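Local coordinates for protein fervidolysin (Fervidobacterium pennivorans, PDB 1R6V) that breaks down keratin into peptides as a subtilisin-like serine protease, allowing the bacterium to grow on native feathers, at residues A[39-44]-A[56-61]; A[61-66]-A[88-93]; A[255-260]-A[281-286]; A[275-280]-A[308-313]. The protein carries 1 engineered substitution. One frame throughout, in Å; residues are numbered along the deposited sequence.

Overall arrangement
The four contacts trace how a subtilisin-type propeptide sits on its catalytic domain. Interactions 1 and 2 come first along the chain and belong to the propeptide; their centres lie about 6 Å apart, they share Gln61, and both involve its antiparallel four-stranded sheet. Interactions 3 and 4, about 12 Å apart between centres, lie in the peptidase domain, share helix 275-286 and alternate along the chain. The two pairs meet directly. Gln61 packs on Asp258 and Tyr283 of interaction 3, while Tyr91 and Glu93 of interaction 2 bond to Thr276 of interaction 4; the centres of interactions 2 and 4 lie about 15 Å apart. Helices 246-258 and 275-286 thus form the platform that the propeptide sheet covers.

Interaction 1: residues A[39-44]-A[56-61]; sequences NDRSEV and VLELPQ
Arg41 and Glu58 form a two-pronged salt bridge in which the guanidinium presents its NE side rather than its far end. Arg41 NE donates to Glu58 OE2 at 2.9 Å, and Arg41 NH2 donates to Glu58 OE1, also at 2.9 Å; both bonds are close to straight. The acceptors lie near the guanidinium plane, but the carboxylate is turned 41° against it, so OE1 is met from above its own plane. Arg41 reaches across with CG anti to the backbone N (chi1 175°) and then bends at chi2, bringing its side edge to the acid. Its remaining nitrogen, NH1, pairs with Asp45 one turn further along, which is likely to limit swinging of the group. Asp40, at the N-cap of the same helix, accepts at OD1 from both Ser42 N (2.9 Å) and Ser42 OG (2.6 Å), from the same face of its carboxylate; this fixes the start of the helix on which Arg41 rides. Packing is modest, with both Arg41 and Glu58 lying against Val65. The bridge therefore ties the first turn of helix 41-51 to the edge strand 54-59, spanning strand 64-68 at the surface of the propeptide sheet.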
loop_
_atom_site.group_PDB
_atom_site.type_symbol
_atom_site.label_atom_id
_atom_site.label_comp_id
_atom_site.label_asym_id
_atom_site.label_seq_id
_atom_site.Cartn_x
_atom_site.Cartn_y
_atom_site.Cartn_z
ATOM N N ASN A 39 -17.792 1.734 5.811
ATOM C CA ASN A 39 -18.662 0.644 5.436
ATOM C C ASN A 39 -19.992 1.373 5.272
ATOM O O ASN A 39 -20.647 1.238 4.253
ATOM C CB ASN A 39 -18.746 -0.424 6.521
ATOM C CG ASN A 39 -17.546 -1.354 6.507
ATOM O OD1 ASN A 39 -17.060 -1.746 5.440
ATOM N ND2 ASN A 39 -17.068 -1.717 7.687
ATOM N N ASP A 40 -20.338 2.203 6.257
ATOM C CA ASP A 40 -21.584 2.977 6.254
ATOM C C ASP A 40 -21.300 4.441 5.910
ATOM O O ASP A 40 -20.807 5.200 6.739
ATOM C CB ASP A 40 -22.237 2.853 7.637
ATOM C CG ASP A 40 -23.477 3.716 7.803
ATOM O OD1 ASP A 40 -23.861 4.450 6.870
ATOM O OD2 ASP A 40 -24.068 3.651 8.900
ATOM N N ARG A 41 -21.604 4.834 4.677
ATOM C CA ARG A 41 -21.350 6.205 4.227
ATOM C C ARG A 41 -21.928 7.273 5.166
ATOM O O ARG A 41 -21.364 8.354 5.299
ATOM C CB ARG A 41 -21.901 6.400 2.801
ATOM C CG ARG A 41 -21.814 7.838 2.242
ATOM C CD ARG A 41 -20.365 8.370 2.207
ATOM N NE ARG A 41 -20.266 9.759 1.731
ATOM C CZ ARG A 41 -20.448 10.841 2.486
ATOM N NH1 ARG A 41 -20.745 10.723 3.775
ATOM N NH2 ARG A 41 -20.323 12.051 1.957
ATOM N N SER A 42 -23.046 6.979 5.824
ATOM C CA SER A 42 -23.637 7.973 6.714
ATOM C C SER A 42 -22.741 8.295 7.920
ATOM O O SER A 42 -22.733 9.428 8.421
ATOM C CB SER A 42 -25.024 7.516 7.192
ATOM O OG SER A 42 -24.933 6.430 8.096
ATOM N N GLU A 43 -21.967 7.313 8.369
ATOM C CA GLU A 43 -21.089 7.526 9.510
ATOM C C GLU A 43 -19.988 8.518 9.190
ATOM O O GLU A 43 -19.446 9.164 10.086
ATOM C CB GLU A 43 -20.455 6.210 9.975
ATOM C CG GLU A 43 -21.372 5.331 10.807
ATOM C CD GLU A 43 -21.704 5.943 12.166
ATOM O OE1 GLU A 43 -20.820 6.003 13.055
ATOM O OE2 GLU A 43 -22.860 6.373 12.348
ATOM N N VAL A 44 -19.633 8.619 7.915
ATOM C CA VAL A 44 -18.588 9.548 7.513
ATOM C C VAL A 44 -19.037 10.965 7.858
ATOM O O VAL A 44 -18.220 11.820 8.193
ATOM C CB VAL A 44 -18.297 9.444 5.991
ATOM C CG1 VAL A 44 -17.224 10.443 5.586
ATOM C CG2 VAL A 44 -17.830 8.022 5.654
ATOM N N VAL A 56 -14.016 16.310 -0.547
ATOM C CA VAL A 56 -13.512 16.741 -1.843
ATOM C C VAL A 56 -13.493 15.625 -2.879
ATOM O O VAL A 56 -13.366 15.893 -4.072
ATOM C CB VAL A 56 -12.086 17.324 -1.732
ATOM C CG1 VAL A 56 -12.125 18.652 -0.978
ATOM C CG2 VAL A 56 -11.185 16.342 -1.010
ATOM N N LEU A 57 -13.618 14.380 -2.430
ATOM C CA LEU A 57 -13.622 13.247 -3.347
ATOM C C LEU A 57 -14.418 12.117 -2.739
ATOM O O LEU A 57 -14.276 11.815 -1.550
ATOM C CB LEU A 57 -12.193 12.751 -3.613
ATOM C CG LEU A 57 -12.011 11.584 -4.587
ATOM C CD1 LEU A 57 -12.437 11.975 -5.997
ATOM C CD2 LEU A 57 -10.545 11.191 -4.581
ATOM N N GLU A 58 -15.276 11.518 -3.553
ATOM C CA GLU A 58 -16.064 10.374 -3.135
ATOM C C GLU A 58 -15.716 9.259 -4.109
ATOM O O GLU A 58 -15.784 9.447 -5.325
ATOM C CB GLU A 58 -17.556 10.665 -3.228
ATOM C CG GLU A 58 -18.020 11.729 -2.263
ATOM C CD GLU A 58 -19.081 11.234 -1.290
ATOM O OE1 GLU A 58 -19.925 12.059 -0.887
ATOM O OE2 GLU A 58 -19.083 10.035 -0.923
ATOM N N LEU A 59 -15.334 8.103 -3.569
ATOM C CA LEU A 59 -14.967 6.948 -4.385
ATOM C C LEU A 59 -15.764 5.763 -3.885
ATOM O O LEU A 59 -15.242 4.897 -3.202
ATOM C CB LEU A 59 -13.473 6.658 -4.235
ATOM C CG LEU A 59 -12.581 7.712 -4.878
ATOM C CD1 LEU A 59 -11.132 7.400 -4.546
ATOM C CD2 LEU A 59 -12.810 7.718 -6.399
ATOM N N PRO A 60 -17.055 5.709 -4.222
ATOM C CA PRO A 60 -17.878 4.594 -3.754
ATOM C C PRO A 60 -17.432 3.197 -4.145
ATOM O O PRO A 60 -17.708 2.247 -3.407
ATOM C CB PRO A 60 -19.287 4.969 -4.247
ATOM C CG PRO A 60 -19.038 5.821 -5.440
ATOM C CD PRO A 60 -17.816 6.640 -5.076
ATOM N N GLN A 61 -16.716 3.071 -5.270
ATOM C CA GLN A 61 -16.236 1.763 -5.724
ATOM C C GLN A 61 -15.352 1.072 -4.688
ATOM O O GLN A 61 -15.308 -0.159 -4.650
ATOM C CB GLN A 61 -15.490 1.882 -7.058
ATOM C CG GLN A 61 -14.969 3.244 -7.351
ATOM C CD GLN A 61 -16.016 4.155 -7.969
ATOM O OE1 GLN A 61 -16.465 3.955 -9.106
ATOM N NE2 GLN A 61 -16.389 5.154 -7.235
#

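Interaction 2: residues A[61-66]-A[88-93]; sequences QIKVVS and GIRYVE
Arg90 and Tyr91, consecutive in sequence, both extend across to 61-66, the first to meet backbone carbonyls and the second to meet a methyl group. The Arg90 guanidinium comes edge-on: NH2 donates to Ile62 O at 3.1 Å, a bent bond (136°) whose donor is tilted from the carbonyl plane. Lys63 O is nearer, 2.7 Å from Arg90 NH2, yet the angle is too poor for a hydrogen bond. The same nitrogen sits just 3.1 Å from Lys63 CB, a tight fit. Arg90 NE is occupied by Tyr38 O of the intervening strand, so the group is held from two directions. The two segments flank strand 33-38 in a four-stranded sheet of ferredoxin-like order, and each carries a beta bulge: a G1 bulge at Lys63 and Val64 opposite Leu59, and a classic bulge at Arg90 and Tyr91. With an alanine in place of Arg90, Ile62 O and Tyr38 O would probably lose their shared donor group, and the bulged backbone at Lys63 could move more easily. Tyr91 has CG between the backbone N and the carbonyl carbon (chi1 62°), which sends its ring over toward Val64. The two side chains meet obliquely, with Val64 CG2 3.3 Å from Tyr91 OH. That hydroxyl is hydrogen-bonded to Thr276 OG1 of the catalytic domain, while Lys63 NZ turns aside to Asn39 O.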
loop_
_atom_site.group_PDB
_atom_site.type_symbol
_atom_site.label_atom_id
_atom_site.label_comp_id
_atom_site.label_asym_id
_atom_site.label_seq_id
_atom_site.Cartn_x
_atom_site.Cartn_y
_atom_site.Cartn_z
ATOM N N GLN A 61 -16.716 3.071 -5.270
ATOM C CA GLN A 61 -16.236 1.763 -5.724
ATOM C C GLN A 61 -15.352 1.072 -4.688
ATOM O O GLN A 61 -15.308 -0.159 -4.650
ATOM C CB GLN A 61 -15.490 1.882 -7.058
ATOM C CG GLN A 61 -14.969 3.244 -7.351
ATOM C CD GLN A 61 -16.016 4.155 -7.969
ATOM O OE1 GLN A 61 -16.465 3.955 -9.106
ATOM N NE2 GLN A 61 -16.389 5.154 -7.235
ATOM N N ILE A 62 -14.642 1.853 -3.864
ATOM C CA ILE A 62 -13.821 1.277 -2.791
ATOM C C ILE A 62 -14.194 1.892 -1.429
ATOM O O ILE A 62 -13.422 1.848 -0.466
ATOM C CB ILE A 62 -12.280 1.445 -3.026
ATOM C CG1 ILE A 62 -11.907 2.924 -3.128
ATOM C CG2 ILE A 62 -11.851 0.662 -4.277
ATOM C CD1 ILE A 62 -10.375 3.166 -3.186
ATOM N N LYS A 63 -15.398 2.457 -1.359
ATOM C CA LYS A 63 -15.902 3.052 -0.120
ATOM C C LYS A 63 -14.915 3.975 0.595
ATOM O O LYS A 63 -14.572 3.765 1.765
ATOM C CB LYS A 63 -16.362 1.944 0.833
ATOM C CG LYS A 63 -17.624 1.208 0.379
ATOM C CD LYS A 63 -17.892 0.033 1.314
ATOM C CE LYS A 63 -19.291 -0.540 1.150
ATOM N NZ LYS A 63 -20.336 0.472 1.499
ATOM N N VAL A 64 -14.494 5.016 -0.116
ATOM C CA VAL A 64 -13.562 5.999 0.413
ATOM C C VAL A 64 -14.079 7.392 0.168
ATOM O O VAL A 64 -14.685 7.667 -0.863
ATOM C CB VAL A 64 -12.165 5.894 -0.260
ATOM C CG1 VAL A 64 -11.326 7.134 0.066
ATOM C CG2 VAL A 64 -11.444 4.652 0.235
ATOM N N VAL A 65 -13.879 8.256 1.154
ATOM C CA VAL A 65 -14.244 9.660 1.041
ATOM C C VAL A 65 -12.993 10.399 1.507
ATOM O O VAL A 65 -12.423 10.039 2.539
ATOM C CB VAL A 65 -15.380 10.071 2.007
ATOM C CG1 VAL A 65 -15.567 11.588 1.953
ATOM C CG2 VAL A 65 -16.683 9.375 1.642
ATOM N N SER A 66 -12.551 11.406 0.760
ATOM C CA SER A 66 -11.388 12.187 1.170
ATOM C C SER A 66 -11.968 13.481 1.745
ATOM O O SER A 66 -12.864 14.078 1.151
ATOM C CB SER A 66 -10.478 12.485 -0.029
ATOM O OG SER A 66 -11.148 13.295 -0.972
ATOM N N GLY A 88 -19.381 2.140 11.820
ATOM C CA GLY A 88 -19.296 1.736 10.429
ATOM C C GLY A 88 -18.164 2.366 9.643
ATOM O O GLY A 88 -18.323 2.642 8.458
ATOM N N ILE A 89 -17.029 2.596 10.299
ATOM C CA ILE A 89 -15.860 3.186 9.643
ATOM C C ILE A 89 -14.758 2.126 9.603
ATOM O O ILE A 89 -14.505 1.461 10.608
ATOM C CB ILE A 89 -15.344 4.431 10.427
ATOM C CG1 ILE A 89 -16.359 5.581 10.346
ATOM C CG2 ILE A 89 -14.000 4.898 9.875
ATOM C CD1 ILE A 89 -16.753 6.001 8.950
ATOM N N ARG A 90 -14.108 1.949 8.453
ATOM C CA ARG A 90 -13.029 0.966 8.364
ATOM C C ARG A 90 -11.684 1.548 8.805
ATOM O O ARG A 90 -10.941 0.914 9.564
ATOM C CB ARG A 90 -12.922 0.406 6.937
ATOM C CG ARG A 90 -13.920 -0.714 6.623
ATOM C CD ARG A 90 -13.732 -1.246 5.199
ATOM N NE ARG A 90 -14.111 -0.211 4.245
ATOM C CZ ARG A 90 -13.337 0.258 3.273
ATOM N NH1 ARG A 90 -12.106 -0.218 3.086
ATOM N NH2 ARG A 90 -13.797 1.233 2.507
ATOM N N TYR A 91 -11.362 2.752 8.345
ATOM C CA TYR A 91 -10.097 3.366 8.731
ATOM C C TYR A 91 -10.079 4.838 8.388
ATOM O O TYR A 91 -10.927 5.324 7.635
ATOM C CB TYR A 91 -8.915 2.685 8.016
ATOM C CG TYR A 91 -8.965 2.819 6.506
ATOM C CD1 TYR A 91 -8.602 4.016 5.871
ATOM C CD2 TYR A 91 -9.452 1.779 5.717
ATOM C CE1 TYR A 91 -8.735 4.167 4.485
ATOM C CE2 TYR A 91 -9.592 1.921 4.324
ATOM C CZ TYR A 91 -9.233 3.114 3.719
ATOM O OH TYR A 91 -9.367 3.254 2.354
ATOM N N VAL A 92 -9.112 5.542 8.969
ATOM C CA VAL A 92 -8.908 6.961 8.707
ATOM C C VAL A 92 -7.410 7.085 8.554
ATOM O O VAL A 92 -6.683 6.724 9.468
ATOM C CB VAL A 92 -9.339 7.847 9.889
ATOM C CG1 VAL A 92 -9.107 9.322 9.520
ATOM C CG2 VAL A 92 -10.812 7.616 10.205
ATOM N N GLU A 93 -6.936 7.588 7.419
ATOM C CA GLU A 93 -5.490 7.705 7.225
ATOM C C GLU A 93 -5.160 8.946 6.402
ATOM O O GLU A 93 -6.035 9.517 5.771
ATOM C CB GLU A 93 -4.996 6.464 6.467
ATOM C CG GLU A 93 -5.581 6.367 5.063
ATOM C CD GLU A 93 -5.196 5.089 4.327
ATOM O OE1 GLU A 93 -5.649 4.926 3.181
ATOM O OE2 GLU A 93 -4.448 4.256 4.889
#

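Interaction 3: residues A[255-260]-A[281-286]; sequences WATDHG and FDYAME
Tyr283 meets two successive residues of the facing helix, using its hydroxyl on Asp258 and its ring carbons CE2 and CD2 on the Thr257 methyl. A chi1 of 178° swings the ring away from the backbone N and across the gap between helices. Tyr283 OH donates to Asp258 OD1 at 2.7 Å; the acceptor oxygen uses its syn lone pair and lies in the ring plane, its carboxylate turned 67° from the ring. Further down the same ring, Thr257 CG2 approaches Tyr283 CE2 obliquely at 3.7 Å. A phenylalanine in place of Tyr283 would probably leave Asp258 OD1 without its donor and the carboxylate freer to turn. Ala284 follows with the closest backbone approach, its CA 5.8 Å from Thr257 CA. The small alanine side chain is in keeping with so close an approach, and Ala284 CB rests 3.5 Å from Thr257 OG1, whose polar partner is Ile253 O in the preceding turn of its own helix. Met285 points away and packs on Pro491 and His492. Just beyond Asp258 the first helix stops in a Schellman motif with Gly260 as its C-prime residue, Gly260 N bonding to Thr257 O. Helices 246-258 and 275-286 thus lie side by side on the mostly parallel central sheet of the subtilase domain, Thr257 and Ala284 both settling on Met264 of strand 263-269, while Gln61 of the propeptide packs against Asp258.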
loop_
_atom_site.group_PDB
_atom_site.type_symbol
_atom_site.label_atom_id
_atom_site.label_comp_id
_atom_site.label_asym_id
_atom_site.label_seq_id
_atom_site.Cartn_x
_atom_site.Cartn_y
_atom_site.Cartn_z
ATOM N N TRP A 255 -10.995 4.697 -12.197
ATOM C CA TRP A 255 -11.471 5.177 -13.486
ATOM C C TRP A 255 -10.908 4.298 -14.609
ATOM O O TRP A 255 -11.637 3.852 -15.499
ATOM C CB TRP A 255 -11.004 6.618 -13.705
ATOM C CG TRP A 255 -11.659 7.332 -14.841
ATOM C CD1 TRP A 255 -12.773 8.135 -14.784
ATOM C CD2 TRP A 255 -11.224 7.346 -16.210
ATOM N NE1 TRP A 255 -13.049 8.649 -16.036
ATOM C CE2 TRP A 255 -12.116 8.180 -16.926
ATOM C CE3 TRP A 255 -10.167 6.731 -16.903
ATOM C CZ2 TRP A 255 -11.978 8.415 -18.305
ATOM C CZ3 TRP A 255 -10.032 6.967 -18.280
ATOM C CH2 TRP A 255 -10.933 7.800 -18.959
ATOM N N ALA A 256 -9.603 4.042 -14.565
ATOM C CA ALA A 256 -8.965 3.231 -15.603
ATOM C C ALA A 256 -9.546 1.822 -15.666
ATOM O O ALA A 256 -9.752 1.262 -16.751
ATOM C CB ALA A 256 -7.457 3.156 -15.356
ATOM N N THR A 257 -9.772 1.239 -14.498
ATOM C CA THR A 257 -10.347 -0.102 -14.418
ATOM C C THR A 257 -11.760 -0.104 -14.997
ATOM O O THR A 257 -12.125 -0.969 -15.802
ATOM C CB THR A 257 -10.428 -0.573 -12.956
ATOM O OG1 THR A 257 -9.104 -0.643 -12.408
ATOM C CG2 THR A 257 -11.098 -1.957 -12.862
ATOM N N ASP A 258 -12.549 0.870 -14.569
ATOM C CA ASP A 258 -13.931 0.988 -15.019
ATOM C C ASP A 258 -14.038 1.269 -16.506
ATOM O O ASP A 258 -15.049 0.936 -17.127
ATOM C CB ASP A 258 -14.659 2.102 -14.264
ATOM C CG ASP A 258 -14.971 1.736 -12.831
ATOM O OD1 ASP A 258 -14.786 0.562 -12.439
ATOM O OD2 ASP A 258 -15.411 2.636 -12.089
ATOM N N HIS A 259 -13.008 1.891 -17.076
ATOM C CA HIS A 259 -13.013 2.224 -18.484
ATOM C C HIS A 259 -12.248 1.252 -19.363
ATOM O O HIS A 259 -11.866 1.591 -20.482
ATOM C CB HIS A 259 -12.507 3.657 -18.683
ATOM C CG HIS A 259 -13.494 4.695 -18.252
ATOM N ND1 HIS A 259 -14.226 5.441 -19.152
ATOM C CD2 HIS A 259 -13.960 5.027 -17.024
ATOM C CE1 HIS A 259 -15.105 6.180 -18.497
ATOM N NE2 HIS A 259 -14.966 5.947 -17.204
ATOM N N GLY A 260 -12.002 0.052 -18.846
ATOM C CA GLY A 260 -11.378 -0.962 -19.669
ATOM C C GLY A 260 -9.895 -1.260 -19.695
ATOM O O GLY A 260 -9.501 -2.147 -20.461
ATOM N N PHE A 281 -5.622 -1.045 -5.642
ATOM C CA PHE A 281 -4.883 -2.061 -6.369
ATOM C C PHE A 281 -5.639 -3.372 -6.389
ATOM O O PHE A 281 -5.677 -4.050 -7.421
ATOM C CB PHE A 281 -3.495 -2.265 -5.762
ATOM C CG PHE A 281 -2.436 -1.472 -6.451
ATOM C CD1 PHE A 281 -2.442 -0.079 -6.403
ATOM C CD2 PHE A 281 -1.467 -2.116 -7.210
ATOM C CE1 PHE A 281 -1.486 0.678 -7.120
ATOM C CE2 PHE A 281 -0.503 -1.375 -7.932
ATOM C CZ PHE A 281 -0.517 0.018 -7.886
ATOM N N ASP A 282 -6.258 -3.720 -5.265
ATOM C CA ASP A 282 -7.014 -4.968 -5.178
ATOM C C ASP A 282 -8.283 -4.893 -6.034
ATOM O O ASP A 282 -8.727 -5.897 -6.589
ATOM C CB ASP A 282 -7.342 -5.285 -3.710
ATOM C CG ASP A 282 -6.099 -5.659 -2.894
ATOM O OD1 ASP A 282 -5.010 -5.812 -3.507
ATOM O OD2 ASP A 282 -6.215 -5.800 -1.653
ATOM N N TYR A 283 -8.869 -3.697 -6.131
ATOM C CA TYR A 283 -10.055 -3.476 -6.962
ATOM C C TYR A 283 -9.689 -3.757 -8.420
ATOM O O TYR A 283 -10.392 -4.456 -9.150
ATOM C CB TYR A 283 -10.498 -2.018 -6.863
ATOM C CG TYR A 283 -11.690 -1.629 -7.717
ATOM C CD1 TYR A 283 -12.991 -1.784 -7.237
ATOM C CD2 TYR A 283 -11.516 -1.033 -8.972
ATOM C CE1 TYR A 283 -14.087 -1.340 -7.982
ATOM C CE2 TYR A 283 -12.600 -0.589 -9.721
ATOM C CZ TYR A 283 -13.883 -0.745 -9.218
ATOM O OH TYR A 283 -14.967 -0.310 -9.940
ATOM N N ALA A 284 -8.576 -3.181 -8.855
ATOM C CA ALA A 284 -8.166 -3.393 -10.221
ATOM C C ALA A 284 -7.896 -4.887 -10.487
ATOM O O ALA A 284 -8.352 -5.435 -11.493
ATOM C CB ALA A 284 -6.903 -2.545 -10.518
ATOM N N MET A 285 -7.161 -5.547 -9.599
ATOM C CA MET A 285 -6.841 -6.964 -9.819
ATOM C C MET A 285 -8.094 -7.854 -9.780
ATOM O O MET A 285 -8.183 -8.851 -10.516
ATOM C CB MET A 285 -5.777 -7.439 -8.811
ATOM C CG MET A 285 -4.404 -6.788 -9.066
ATOM S SD MET A 285 -2.979 -7.452 -8.127
ATOM C CE MET A 285 -3.218 -6.665 -6.462
ATOM N N GLU A 286 -9.058 -7.479 -8.947
ATOM C CA GLU A 286 -10.305 -8.243 -8.848
ATOM C C GLU A 286 -11.087 -8.118 -10.150
ATOM O O GLU A 286 -11.895 -8.984 -10.486
ATOM C CB GLU A 286 -11.139 -7.758 -7.654
ATOM C CG GLU A 286 -10.749 -8.441 -6.346
ATOM C CD GLU A 286 -11.356 -7.799 -5.108
ATOM O OE1 GLU A 286 -12.456 -7.213 -5.210
ATOM O OE2 GLU A 286 -10.729 -7.899 -4.025
#

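Interaction 4: residues A[275-280]-A[308-313]; sequences YTMKEA and AGYPGV
Lys278 NZ is gripped by several groups, one of which links it to Pro311: a water lies 3.0 Å from Lys278 NZ and donates in turn to Pro311 O at 2.8 Å. The ammonium also forms a salt bridge with Asp282 one turn on and a hydrogen bond to Arg489 O, which probably offsets the cost of burying the charge. The aliphatic part of the lysine does the packing. A chi1 of 179° sends its CG off opposite the backbone N, and a bend at chi2 brings Lys278 CD down beside the ring, 3.4 Å from Tyr310 CD2, while CA and CB lie over the ring face. There Lys278 CA makes a CH-pi contact, 4.1 Å from the Tyr310 centroid and 15° off the normal. Met277 comes instead to the edge, its CG 3.8 Å from Tyr310 CE1 and its CB 3.5 Å from Tyr310 OH. The hydroxyl itself is hydrogen-bonded to Ser274 N, just ahead of the helix, which fixes the far end of the ring. On the other side of the contact, a type II turn from Tyr310 to Val313, with Gly312 at positive phi, presents Pro311 O to the water. The contact seats the first turns of helix 275-286 on the loop between strands 290-294 and 314-322 of the central sheet, with strand 487-494 of the first sandwich domain closing over Lys278 and Pro311.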
loop_
_atom_site.group_PDB
_atom_site.type_symbol
_atom_site.label_atom_id
_atom_site.label_comp_id
_atom_site.label_asym_id
_atom_site.label_seq_id
_atom_site.Cartn_x
_atom_site.Cartn_y
_atom_site.Cartn_z
ATOM N N TYR A 275 -4.110 2.007 3.212
ATOM C CA TYR A 275 -5.210 1.061 3.068
ATOM C C TYR A 275 -6.025 1.408 1.844
ATOM O O TYR A 275 -6.617 0.534 1.190
ATOM C CB TYR A 275 -6.096 1.061 4.301
ATOM C CG TYR A 275 -5.475 0.284 5.434
ATOM C CD1 TYR A 275 -4.571 0.885 6.302
ATOM C CD2 TYR A 275 -5.780 -1.068 5.623
ATOM C CE1 TYR A 275 -3.989 0.162 7.340
ATOM C CE2 TYR A 275 -5.199 -1.799 6.659
ATOM C CZ TYR A 275 -4.310 -1.167 7.512
ATOM O OH TYR A 275 -3.773 -1.860 8.569
ATOM N N THR A 276 -6.085 2.699 1.541
ATOM C CA THR A 276 -6.810 3.158 0.371
ATOM C C THR A 276 -6.149 2.665 -0.907
ATOM O O THR A 276 -6.823 2.156 -1.810
ATOM C CB THR A 276 -6.876 4.695 0.337
ATOM O OG1 THR A 276 -7.641 5.137 1.456
ATOM C CG2 THR A 276 -7.560 5.200 -0.956
ATOM N N MET A 277 -4.828 2.804 -0.991
ATOM C CA MET A 277 -4.138 2.350 -2.195
ATOM C C MET A 277 -4.219 0.826 -2.346
ATOM O O MET A 277 -4.291 0.311 -3.468
ATOM C CB MET A 277 -2.673 2.797 -2.187
ATOM C CG MET A 277 -2.014 2.698 -3.579
ATOM S SD MET A 277 -2.774 3.768 -4.890
ATOM C CE MET A 277 -2.505 5.501 -4.021
ATOM N N LYS A 278 -4.211 0.120 -1.216
ATOM C CA LYS A 278 -4.303 -1.345 -1.199
ATOM C C LYS A 278 -5.646 -1.691 -1.828
ATOM O O LYS A 278 -5.752 -2.543 -2.715
ATOM C CB LYS A 278 -4.274 -1.860 0.251
ATOM C CG LYS A 278 -4.394 -3.384 0.432
ATOM C CD LYS A 278 -3.068 -4.064 0.183
ATOM C CE LYS A 278 -3.055 -5.504 0.694
ATOM N NZ LYS A 278 -3.946 -6.428 -0.080
ATOM N N GLU A 279 -6.678 -0.995 -1.364
ATOM C CA GLU A 279 -8.026 -1.236 -1.882
ATOM C C GLU A 279 -8.131 -0.968 -3.376
ATOM O O GLU A 279 -8.799 -1.695 -4.109
ATOM C CB GLU A 279 -9.055 -0.360 -1.159
ATOM C CG GLU A 279 -9.452 -0.824 0.205
ATOM C CD GLU A 279 -10.118 -2.195 0.192
ATOM O OE1 GLU A 279 -11.220 -2.356 -0.368
ATOM O OE2 GLU A 279 -9.529 -3.113 0.757
ATOM N N ALA A 280 -7.477 0.091 -3.841
ATOM C CA ALA A 280 -7.523 0.426 -5.253
ATOM C C ALA A 280 -6.794 -0.627 -6.101
ATOM O O ALA A 280 -7.271 -1.022 -7.168
ATOM C CB ALA A 280 -6.907 1.791 -5.470
ATOM N N ALA A 308 4.720 -0.908 -4.840
ATOM C CA ALA A 308 5.507 -2.092 -5.206
ATOM C C ALA A 308 5.360 -3.251 -4.222
ATOM O O ALA A 308 5.361 -4.417 -4.621
ATOM C CB ALA A 308 7.005 -1.712 -5.342
ATOM N N GLY A 309 5.241 -2.922 -2.933
ATOM C CA GLY A 309 5.126 -3.935 -1.894
ATOM C C GLY A 309 3.781 -4.612 -1.693
ATOM O O GLY A 309 3.670 -5.510 -0.853
ATOM N N TYR A 310 2.746 -4.200 -2.421
ATOM C CA TYR A 310 1.444 -4.866 -2.249
ATOM C C TYR A 310 1.468 -6.232 -2.936
ATOM O O TYR A 310 1.955 -6.361 -4.064
ATOM C CB TYR A 310 0.318 -4.018 -2.847
ATOM C CG TYR A 310 0.044 -2.734 -2.078
ATOM C CD1 TYR A 310 -0.129 -1.526 -2.753
ATOM C CD2 TYR A 310 -0.065 -2.736 -0.686
ATOM C CE1 TYR A 310 -0.398 -0.341 -2.061
ATOM C CE2 TYR A 310 -0.338 -1.552 0.016
ATOM C CZ TYR A 310 -0.502 -0.366 -0.690
ATOM O OH TYR A 310 -0.793 0.795 -0.011
ATOM N N PRO A 311 0.933 -7.273 -2.273
ATOM C CA PRO A 311 0.943 -8.596 -2.906
ATOM C C PRO A 311 0.131 -8.658 -4.182
ATOM O O PRO A 311 -0.949 -8.063 -4.269
ATOM C CB PRO A 311 0.396 -9.512 -1.812
ATOM C CG PRO A 311 -0.496 -8.594 -0.988
ATOM C CD PRO A 311 0.350 -7.333 -0.921
ATOM N N GLY A 312 0.676 -9.350 -5.183
ATOM C CA GLY A 312 -0.019 -9.520 -6.440
ATOM C C GLY A 312 0.508 -8.734 -7.626
ATOM O O GLY A 312 0.258 -9.107 -8.779
ATOM N N VAL A 313 1.201 -7.630 -7.362
ATOM C CA VAL A 313 1.735 -6.831 -8.453
ATOM C C VAL A 313 2.927 -7.546 -9.072
ATOM O O VAL A 313 3.485 -8.466 -8.472
ATOM C CB VAL A 313 2.215 -5.435 -7.983
ATOM C CG1 VAL A 313 1.100 -4.725 -7.242
ATOM C CG2 VAL A 313 3.449 -5.553 -7.135
HETATM O O HOH W 1 -2.415 -6.317 -2.692
#